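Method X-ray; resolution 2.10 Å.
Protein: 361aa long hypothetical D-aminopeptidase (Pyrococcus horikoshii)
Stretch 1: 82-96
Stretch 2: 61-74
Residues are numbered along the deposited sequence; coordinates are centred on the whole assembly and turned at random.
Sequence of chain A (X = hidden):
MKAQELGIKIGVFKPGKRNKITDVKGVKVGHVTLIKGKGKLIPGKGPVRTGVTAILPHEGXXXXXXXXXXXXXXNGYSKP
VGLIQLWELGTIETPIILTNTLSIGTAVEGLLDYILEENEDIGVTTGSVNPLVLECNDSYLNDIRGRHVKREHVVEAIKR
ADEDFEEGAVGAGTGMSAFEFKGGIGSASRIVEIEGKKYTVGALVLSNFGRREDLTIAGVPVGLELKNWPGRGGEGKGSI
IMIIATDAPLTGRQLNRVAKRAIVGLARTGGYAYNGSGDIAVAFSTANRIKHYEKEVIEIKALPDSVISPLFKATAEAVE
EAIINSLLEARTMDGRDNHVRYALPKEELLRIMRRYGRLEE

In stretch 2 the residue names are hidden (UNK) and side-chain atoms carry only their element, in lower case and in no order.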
# COMPACT_ATOMS: atom_id res chain seq x y z
N GLY A 82 10.00 -4.50 -12.25
CA GLY A 82 10.96 -4.26 -11.20
C GLY A 82 10.54 -3.50 -9.95
O GLY A 82 11.31 -3.43 -8.99
N LEU A 83 9.33 -2.94 -9.91
CA LEU A 83 8.92 -2.18 -8.72
C LEU A 83 8.66 -2.97 -7.44
O LEU A 83 8.91 -2.45 -6.34
CB LEU A 83 7.68 -1.34 -9.03
CG LEU A 83 7.79 -0.25 -10.10
CD1 LEU A 83 6.43 0.42 -10.25
CD2 LEU A 83 8.86 0.76 -9.70
N ILE A 84 8.16 -4.20 -7.54
CA ILE A 84 7.88 -4.95 -6.33
C ILE A 84 9.11 -5.17 -5.44
O ILE A 84 9.04 -5.02 -4.22
CB ILE A 84 7.20 -6.31 -6.66
CG1 ILE A 84 5.70 -6.09 -6.92
CG2 ILE A 84 7.36 -7.28 -5.51
CD1 ILE A 84 5.39 -5.03 -7.98
N GLN A 85 10.25 -5.51 -6.03
CA GLN A 85 11.44 -5.73 -5.22
C GLN A 85 12.03 -4.39 -4.79
O GLN A 85 12.64 -4.29 -3.73
CB GLN A 85 12.50 -6.55 -5.98
CG GLN A 85 13.69 -6.98 -5.10
CD GLN A 85 14.52 -8.09 -5.72
OE1 GLN A 85 13.98 -9.12 -6.14
NE2 GLN A 85 15.84 -7.89 -5.78
N LEU A 86 11.86 -3.36 -5.61
CA LEU A 86 12.37 -2.05 -5.25
C LEU A 86 11.75 -1.66 -3.91
O LEU A 86 12.45 -1.23 -2.97
CB LEU A 86 12.02 -1.02 -6.34
CG LEU A 86 12.71 0.35 -6.24
CD1 LEU A 86 12.70 1.03 -7.60
CD2 LEU A 86 12.02 1.22 -5.19
N TRP A 87 10.43 -1.84 -3.81
CA TRP A 87 9.70 -1.52 -2.59
C TRP A 87 10.05 -2.43 -1.41
O TRP A 87 10.17 -1.96 -0.28
CB TRP A 87 8.19 -1.58 -2.83
CG TRP A 87 7.64 -0.40 -3.57
CD1 TRP A 87 7.96 0.91 -3.39
CD2 TRP A 87 6.60 -0.42 -4.57
NE1 TRP A 87 7.19 1.71 -4.20
CE2 TRP A 87 6.35 0.92 -4.94
CE3 TRP A 87 5.87 -1.45 -5.19
CZ2 TRP A 87 5.39 1.26 -5.90
CZ3 TRP A 87 4.91 -1.10 -6.14
CH2 TRP A 87 4.68 0.24 -6.48
N GLU A 88 10.20 -3.72 -1.68
CA GLU A 88 10.50 -4.68 -0.63
C GLU A 88 11.90 -4.52 -0.03
O GLU A 88 12.05 -4.51 1.20
CB GLU A 88 10.35 -6.11 -1.16
CG GLU A 88 10.47 -7.19 -0.07
CD GLU A 88 9.23 -7.26 0.81
OE1 GLU A 88 8.13 -7.50 0.27
OE2 GLU A 88 9.36 -7.10 2.05
N LEU A 89 12.90 -4.39 -0.89
CA LEU A 89 14.29 -4.26 -0.43
C LEU A 89 14.77 -2.83 -0.32
O LEU A 89 15.79 -2.56 0.31
CB LEU A 89 15.23 -5.03 -1.36
CG LEU A 89 15.04 -6.54 -1.49
CD1 LEU A 89 16.05 -7.08 -2.49
CD2 LEU A 89 15.24 -7.20 -0.14
N GLY A 90 14.04 -1.91 -0.95
CA GLY A 90 14.40 -0.51 -0.92
C GLY A 90 15.60 -0.17 -1.79
O GLY A 90 16.25 0.86 -1.59
N THR A 91 15.89 -1.01 -2.78
CA THR A 91 17.05 -0.75 -3.62
C THR A 91 16.86 -0.93 -5.12
O THR A 91 15.87 -1.51 -5.57
CB THR A 91 18.21 -1.66 -3.20
OG1 THR A 91 17.76 -3.02 -3.20
CG2 THR A 91 18.71 -1.30 -1.79
N ILE A 92 17.82 -0.39 -5.87
CA ILE A 92 17.86 -0.50 -7.33
C ILE A 92 19.22 -1.14 -7.61
O ILE A 92 20.24 -0.67 -7.11
CB ILE A 92 17.76 0.88 -8.02
CG1 ILE A 92 16.30 1.35 -8.00
CG2 ILE A 92 18.28 0.80 -9.45
CD1 ILE A 92 16.07 2.67 -8.71
N GLU A 93 19.23 -2.21 -8.40
CA GLU A 93 20.46 -2.95 -8.68
C GLU A 93 20.77 -3.14 -10.15
O GLU A 93 21.54 -4.03 -10.52
CB GLU A 93 20.39 -4.32 -8.00
CG GLU A 93 19.12 -5.10 -8.32
CD GLU A 93 19.06 -6.46 -7.64
OE1 GLU A 93 19.38 -6.54 -6.43
OE2 GLU A 93 18.68 -7.44 -8.31
N THR A 94 20.16 -2.31 -10.98
CA THR A 94 20.36 -2.40 -12.41
C THR A 94 20.18 -1.02 -13.00
O THR A 94 19.61 -0.14 -12.35
CB THR A 94 19.29 -3.30 -13.06
OG1 THR A 94 18.00 -2.66 -12.98
CG2 THR A 94 19.22 -4.67 -12.36
N PRO A 95 20.69 -0.80 -14.21
CA PRO A 95 20.48 0.53 -14.77
C PRO A 95 18.97 0.62 -15.05
O PRO A 95 18.30 -0.41 -15.17
CB PRO A 95 21.33 0.53 -16.05
CG PRO A 95 21.47 -0.91 -16.39
CD PRO A 95 21.62 -1.58 -15.04
N ILE A 96 18.45 1.84 -15.12
CA ILE A 96 17.03 2.05 -15.34
C ILE A 96 16.76 2.21 -16.82
O ILE A 96 17.35 3.06 -17.48
CB ILE A 96 16.55 3.29 -14.59
CG1 ILE A 96 17.04 3.22 -13.14
CG2 ILE A 96 15.02 3.38 -14.64
CD1 ILE A 96 16.76 4.47 -12.33
N UNK A 61 29.42 -0.98 -10.85
CA UNK A 61 28.51 -2.11 -10.98
C UNK A 61 27.29 -1.88 -10.09
O UNK A 61 27.38 -1.98 -8.87
c UNK A 61 28.38 -4.65 -10.90
n UNK A 61 29.00 -5.62 -11.55
c UNK A 61 29.21 -3.41 -10.58
o UNK A 61 27.20 -4.73 -10.56
N UNK A 62 26.15 -1.57 -10.71
CA UNK A 62 24.92 -1.29 -9.97
C UNK A 62 24.37 -2.48 -9.19
O UNK A 62 23.76 -2.30 -8.14
c UNK A 62 22.67 -0.20 -10.15
c UNK A 62 23.59 0.83 -12.92
c UNK A 62 24.46 0.38 -11.78
c UNK A 62 23.85 -0.74 -10.94
N UNK A 63 24.59 -3.69 -9.69
CA UNK A 63 24.12 -4.89 -9.00
C UNK A 63 24.91 -5.20 -7.72
O UNK A 63 24.33 -5.54 -6.68
c UNK A 63 24.13 -9.58 -8.43
c UNK A 63 24.21 -6.09 -9.94
c UNK A 63 22.33 -7.60 -9.17
c UNK A 63 23.70 -7.38 -9.34
c UNK A 63 22.76 -9.79 -8.27
c UNK A 63 21.86 -8.80 -8.63
o UNK A 63 22.31 -10.99 -7.77
c UNK A 63 24.59 -8.38 -8.96
N UNK A 64 26.24 -5.11 -7.81
CA UNK A 64 27.09 -5.39 -6.65
C UNK A 64 27.08 -4.20 -5.70
O UNK A 64 27.26 -4.37 -4.49
c UNK A 64 28.51 -5.71 -7.11
c UNK A 64 27.99 -9.43 -8.00
n UNK A 64 29.21 -9.72 -8.81
c UNK A 64 28.15 -8.19 -7.13
c UNK A 64 28.59 -6.98 -7.94
N UNK A 65 26.87 -3.01 -6.24
CA UNK A 65 26.80 -1.81 -5.41
C UNK A 65 25.48 -1.13 -5.71
O UNK A 65 25.37 -0.29 -6.61
o UNK A 65 30.89 -0.21 -3.96
c UNK A 65 29.29 -1.46 -5.18
c UNK A 65 27.98 -0.87 -5.69
o UNK A 65 30.77 0.13 -6.14
c UNK A 65 30.40 -0.44 -5.09
N UNK A 66 24.47 -1.50 -4.93
CA UNK A 66 23.11 -0.99 -5.07
C UNK A 66 22.91 0.39 -4.45
O UNK A 66 23.70 0.84 -3.61
c UNK A 66 22.15 -1.99 -4.41
n UNK A 66 22.10 -6.35 -5.50
c UNK A 66 22.21 -3.40 -4.97
c UNK A 66 21.29 -5.70 -4.42
c UNK A 66 21.89 -4.41 -3.88
N UNK A 67 21.85 1.08 -4.88
CA UNK A 67 21.54 2.38 -4.31
C UNK A 67 20.17 2.26 -3.66
O UNK A 67 19.33 1.48 -4.12
c UNK A 67 20.42 3.20 -6.43
c UNK A 67 22.86 3.67 -6.05
c UNK A 67 21.49 3.51 -5.39
N UNK A 68 19.94 2.99 -2.57
CA UNK A 68 18.65 2.95 -1.90
C UNK A 68 17.66 3.66 -2.81
O UNK A 68 18.01 4.65 -3.46
c UNK A 68 19.68 3.68 1.78
c UNK A 68 18.74 3.64 -0.54
c UNK A 68 19.19 1.50 0.67
c UNK A 68 19.67 2.93 0.46
N UNK A 69 16.43 3.17 -2.88
CA UNK A 69 15.45 3.79 -3.77
C UNK A 69 14.01 3.67 -3.32
O UNK A 69 13.69 2.87 -2.44
c UNK A 69 15.60 3.19 -5.16
N UNK A 70 13.15 4.48 -3.93
CA UNK A 70 11.73 4.48 -3.62
C UNK A 70 10.92 4.72 -4.88
O UNK A 70 11.49 5.04 -5.93
N UNK A 71 9.60 4.57 -4.80
CA UNK A 71 8.76 4.78 -5.97
C UNK A 71 7.29 4.97 -5.61
O UNK A 71 6.84 4.51 -4.56
c UNK A 71 8.91 3.62 -6.93
N UNK A 72 6.56 5.65 -6.48
CA UNK A 72 5.15 5.90 -6.28
C UNK A 72 4.35 5.77 -7.57
O UNK A 72 4.70 6.37 -8.59
c UNK A 72 1.64 9.13 -6.34
c UNK A 72 2.59 7.01 -4.80
c UNK A 72 0.78 8.43 -5.51
c UNK A 72 4.93 7.30 -5.71
c UNK A 72 3.47 7.70 -5.63
c UNK A 72 2.99 8.76 -6.40
c UNK A 72 1.25 7.37 -4.73
N UNK A 73 3.29 4.99 -7.52
CA UNK A 73 2.44 4.83 -8.69
C UNK A 73 1.26 5.77 -8.49
O UNK A 73 0.45 5.55 -7.59
c UNK A 73 3.07 2.41 -8.90
c UNK A 73 1.02 3.27 -10.06
c UNK A 73 1.91 3.39 -8.81
N UNK A 74 1.20 6.84 -9.28
CA UNK A 74 0.08 7.77 -9.18
C UNK A 74 -1.12 7.11 -9.86
O UNK A 74 -2.22 7.08 -9.32
s UNK A 74 -1.47 10.53 -8.33
c UNK A 74 -0.78 10.07 -9.94
c UNK A 74 0.41 9.10 -9.86
c UNK A 74 -2.28 12.03 -8.75

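Position 61 has two side-chain carbons, the second bearing one oxygen and one nitrogen. It does not touch stretch 1; its oxygen accepts a hydrogen bond from the backbone N of position 64 at 2.9 Å, a local turn-forming role that suits an amide. It is N61.

Position 62 carries four carbons, forked at the first, with one arm two carbons long. It points toward stretch 1, where one carbon nears T94 N and another P95 CD. This is I62: CD1 lies 3.8 Å from P95 CD and CG2 3.4 Å from T94 N, so a branched apolar chain suits this buried place.

At position 63 one carbon leads to a six-carbon ring bearing an oxygen, and the ring edge faces E93. It is Y63, with CE1 3.5 Å from OE2 of E93; an aromatic ring can set its edge against a carboxylate while the hydroxyl is hydrogen-bonded elsewhere in the structure.

Position 64, four carbons in a row ending in nitrogen, is K64, and position 65, three carbons with two oxygens on the third, is E65. Both point away from stretch 1 and are partly exposed, as suits charged chains.

Position 66 again has four carbons ending in nitrogen, but it is buried and points toward stretch 1, its nitrogen close to E93: K66. Its NZ forms a salt bridge with E93 OE1 at 2.9 Å, although the hydrogen bond within it is weak and the placement of OE1 less sure. NZ also donates to Y63 O at 2.6 Å, so the buried charge is well supplied with acceptors.

Position 67 has one carbon carrying two more, packed beside I92 on a shared sheet face. It is V67, a compact branched chain whose CG2 lies 3.9 Å from I92 CB.

Position 68 has four carbons forked at the second; its CB points away overall, yet its end approaches T91. It is L68, long enough for CD2 to come within 3.8 Å of T91 CG2.

Position 69 has a single carbon, 3.5 Å from I92 CG1 and 4.1 Å from L86 CD2 by its CB. This is A69, short enough for so close an approach. Position 70 has no side-chain atoms, and its CA lies 3.6 Å from L86 CD2; it is G70, bare backbone beside that leucine. Position 71 has one carbon again, its CB 4.0 Å from L83 CD2 and 4.2 Å from W87 CE2: A71, small and apolar among larger chains.

Position 72, one carbon and an unsubstituted six-carbon ring, points away: F72, apolar as suits burial. Position 73, one carbon carrying two, meets L83 and the W87 ring edge. It is V73, whose branched apolar chain brings CG2 to 3.6 Å from W87 CH2 and 4.1 Å from L83 CD1. Position 74, two carbons, a sulfur and a carbon, lies out of reach: M74, apolar and buried.

The contact joins two modes. Antiparallel pairing links I92 N to V67 O (3.0 Å) and V67 N to I92 O (3.3 Å), extended by A69 N to G90 O (2.7 Å). Before G90, whose positive phi favours glycine, helix 83-89 packs over A69, A71 and V73, and W87 NE1 anchors it by donating to A71 O at 2.8 Å.

Stretch 2 (61-74) NIYKEKVLAGAFVM
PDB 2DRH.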